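Local coordinates for protein cysteine synthase (Helicobacter pylori, PDB 6AHI) that uses pyridoxal 5'-phosphate to make L-cysteine from O-acetyl-L-serine and hydrogen sulfide, and also has cystathionine beta-synthase activity, at residues I70-G75 against S141-Q146. Sequence-based numbering, arbitrary orientation.
Sequences IEPTAG and SYLPLQ
The carboxylate of E71 grips two successive backbone amides, L145 N and Q146 N, where the chain leaves the short edge strand 141-142. Q146 N meets the syn lone pair of E71 OE2 at 2.9 Å, almost straight at 170°. L145 N reaches E71 OE1 at 3.0 Å, also on the syn side but 19° out of the carboxylate plane and more bent. A bend at chi2 brings E71 CD toward the loop 143-146. Next to it, Q146 CB, CG and CD run past E71 OE2; the amide plane is turned 35° from the carboxylate, and Q146 OE1 is bonded to T77. The Q146 side chain also lies near S181, assigned to the cofactor site by similarity.

Within the two segments a single parallel-sheet bond, I70 N to Y142 O at 2.9 Å, continues the pairing that Y142 also makes with T68. Past it the pairing stops: P144 has no N-H to give, and I70 O instead faces L143 CA (3.4 Å, a CA-H...O contact) and P144 CD. Apolar contacts complete the interface. L143 CD1 touches I70 CB and P72 CD, L145 CD2 lies 4.1 Å from P72 CG, and the tip of I70, CD1, rests on S141 CB; helix 123-137 packs against P72, L143 and L145.

The contact thus joins the outermost strand 141-142 to its neighbour 68-72 in the four-stranded parallel sheet of this PLP-dependent fold. Where a proline interrupts strand pairing, a buried acidic side chain satisfies the next two amides, whose N-H dipoles would be expected to stabilise its negative charge and, in return, to hold the backbone at 145-146 in place.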
ATOM      1  N   ILE A  70      17.166 -18.709   2.668  1.00 57.87           N
ATOM      2  CA  ILE A  70      16.085 -19.602   3.083  1.00 59.66           C
ATOM      3  C   ILE A  70      15.510 -19.102   4.416  1.00 57.64           C
ATOM      4  O   ILE A  70      16.259 -18.874   5.337  1.00 59.10           O
ATOM      5  CB  ILE A  70      16.611 -21.039   3.231  1.00 64.56           C
ATOM      6  CG1 ILE A  70      17.481 -21.469   2.042  1.00 67.62           C
ATOM      7  CG2 ILE A  70      15.463 -22.007   3.479  1.00 65.75           C
ATOM      8  CD1 ILE A  70      17.993 -22.872   2.135  1.00 72.23           C
ATOM      9  N   GLU A  71      14.181 -18.995   4.530  1.00 55.44           N
ATOM     10  CA  GLU A  71      13.541 -18.593   5.788  1.00 56.15           C
ATOM     11  C   GLU A  71      12.163 -19.240   5.917  1.00 57.65           C
ATOM     12  O   GLU A  71      11.380 -19.217   4.972  1.00 56.23           O
ATOM     13  CB  GLU A  71      13.458 -17.068   5.872  1.00 54.34           C
ATOM     14  CG  GLU A  71      12.959 -16.526   7.199  1.00 56.14           C
ATOM     15  CD  GLU A  71      13.788 -16.828   8.443  1.00 58.79           C
ATOM     16  OE1 GLU A  71      14.697 -17.717   8.381  1.00 62.29           O
ATOM     17  OE2 GLU A  71      13.514 -16.178   9.495  1.00 56.18           O
ATOM     18  N   PRO A  72      11.804 -19.832   7.089  1.00 58.63           N
ATOM     19  CA  PRO A  72      10.405 -20.145   7.395  1.00 56.91           C
ATOM     20  C   PRO A  72       9.663 -18.855   7.780  1.00 53.05           C
ATOM     21  O   PRO A  72      10.208 -18.035   8.506  1.00 51.49           O
ATOM     22  CB  PRO A  72      10.524 -21.111   8.583  1.00 59.93           C
ATOM     23  CG  PRO A  72      11.752 -20.598   9.307  1.00 59.67           C
ATOM     24  CD  PRO A  72      12.706 -20.210   8.189  1.00 60.92           C
ATOM     25  N   THR A  73       8.448 -18.660   7.268  1.00 51.24           N
ATOM     26  CA  THR A  73       7.715 -17.414   7.529  1.00 49.99           C
ATOM     27  C   THR A  73       6.222 -17.683   7.348  1.00 49.50           C
ATOM     28  O   THR A  73       5.843 -18.561   6.633  1.00 51.40           O
ATOM     29  CB  THR A  73       8.234 -16.239   6.672  1.00 48.28           C
ATOM     30  OG1 THR A  73       7.398 -15.082   6.744  1.00 45.01           O
ATOM     31  CG2 THR A  73       8.347 -16.580   5.208  1.00 48.48           C
ATOM     32  N   ALA A  74       5.406 -16.932   8.084  1.00 54.13           N
ATOM     33  CA  ALA A  74       3.959 -16.896   7.899  1.00 55.55           C
ATOM     34  C   ALA A  74       3.583 -15.679   7.040  1.00 52.05           C
ATOM     35  O   ALA A  74       2.395 -15.410   6.866  1.00 54.30           O
ATOM     36  CB  ALA A  74       3.253 -16.909   9.248  1.00 58.72           C
ATOM     37  N   GLY A  75       4.575 -14.957   6.494  1.00 46.92           N
ATOM     38  CA  GLY A  75       4.301 -14.150   5.300  1.00 45.58           C
ATOM     39  C   GLY A  75       5.194 -12.929   5.129  1.00 41.05           C
ATOM     40  O   GLY A  75       5.898 -12.812   4.087  1.00 40.02           O
ATOM     41  N   SER A 141      24.099 -21.423   1.542  1.00 80.28           N
ATOM     42  CA  SER A 141      22.770 -20.961   1.980  1.00 76.80           C
ATOM     43  C   SER A 141      22.919 -19.970   3.137  1.00 73.05           C
ATOM     44  O   SER A 141      23.946 -19.888   3.793  1.00 75.65           O
ATOM     45  CB  SER A 141      21.863 -22.121   2.359  1.00 78.03           C
ATOM     46  OG  SER A 141      22.442 -22.962   3.350  1.00 78.32           O
ATOM     47  N   TYR A 142      21.858 -19.222   3.398  1.00 69.46           N
ATOM     48  CA  TYR A 142      21.807 -18.402   4.578  1.00 68.17           C
ATOM     49  C   TYR A 142      20.399 -18.502   5.161  1.00 64.05           C
ATOM     50  O   TYR A 142      19.425 -18.286   4.465  1.00 62.41           O
ATOM     51  CB  TYR A 142      22.258 -16.978   4.276  1.00 67.46           C
ATOM     52  CG  TYR A 142      22.011 -16.045   5.425  1.00 69.93           C
ATOM     53  CD1 TYR A 142      22.747 -16.139   6.595  1.00 73.87           C
ATOM     54  CD2 TYR A 142      21.004 -15.104   5.363  1.00 68.19           C
ATOM     55  CE1 TYR A 142      22.524 -15.272   7.654  1.00 73.61           C
ATOM     56  CE2 TYR A 142      20.768 -14.228   6.410  1.00 70.69           C
ATOM     57  CZ  TYR A 142      21.517 -14.330   7.569  1.00 71.79           C
ATOM     58  OH  TYR A 142      21.266 -13.482   8.602  1.00 75.29           O
ATOM     59  N   LEU A 143      20.341 -18.888   6.436  1.00 65.39           N
ATOM     60  CA  LEU A 143      19.103 -19.212   7.143  1.00 66.90           C
ATOM     61  C   LEU A 143      19.020 -18.275   8.346  1.00 64.96           C
ATOM     62  O   LEU A 143      19.588 -18.559   9.405  1.00 66.56           O
ATOM     63  CB  LEU A 143      19.124 -20.697   7.531  1.00 70.27           C
ATOM     64  CG  LEU A 143      17.850 -21.290   8.153  1.00 72.04           C
ATOM     65  CD1 LEU A 143      16.609 -21.066   7.294  1.00 71.87           C
ATOM     66  CD2 LEU A 143      18.030 -22.785   8.419  1.00 76.28           C
ATOM     67  N   PRO A 144      18.358 -17.104   8.210  1.00 60.78           N
ATOM     68  CA  PRO A 144      18.331 -16.120   9.288  1.00 59.45           C
ATOM     69  C   PRO A 144      17.781 -16.689  10.604  1.00 60.79           C
ATOM     70  O   PRO A 144      18.322 -16.381  11.661  1.00 63.91           O
ATOM     71  CB  PRO A 144      17.404 -15.003   8.784  1.00 56.70           C
ATOM     72  CG  PRO A 144      17.356 -15.181   7.284  1.00 57.24           C
ATOM     73  CD  PRO A 144      17.632 -16.648   7.015  1.00 59.39           C
ATOM     74  N   LEU A 145      16.719 -17.502  10.520  1.00 60.42           N
ATOM     75  CA  LEU A 145      15.914 -17.918  11.691  1.00 59.43           C
ATOM     76  C   LEU A 145      15.655 -16.704  12.575  1.00 56.57           C
ATOM     77  O   LEU A 145      16.256 -16.563  13.639  1.00 54.74           O
ATOM     78  CB  LEU A 145      16.622 -19.042  12.449  1.00 63.10           C
ATOM     79  CG  LEU A 145      16.645 -20.363  11.683  1.00 65.26           C
ATOM     80  CD1 LEU A 145      17.501 -21.412  12.397  1.00 68.56           C
ATOM     81  CD2 LEU A 145      15.228 -20.889  11.463  1.00 64.51           C
ATOM     82  N   GLN A 146      14.782 -15.830  12.065  1.00 51.53           N
ATOM     83  CA  GLN A 146      14.441 -14.573  12.692  1.00 51.97           C
ATOM     84  C   GLN A 146      14.023 -14.802  14.155  1.00 49.50           C
ATOM     85  O   GLN A 146      14.291 -13.970  15.009  1.00 45.44           O
ATOM     86  CB  GLN A 146      13.327 -13.862  11.902  1.00 50.84           C
ATOM     87  CG  GLN A 146      11.956 -14.528  12.033  1.00 53.79           C
ATOM     88  CD  GLN A 146      10.975 -14.092  10.973  1.00 58.12           C
ATOM     89  OE1 GLN A 146      10.593 -12.919  10.917  1.00 58.49           O
ATOM     90  NE2 GLN A 146      10.549 -15.031  10.127  1.00 60.95           N
TER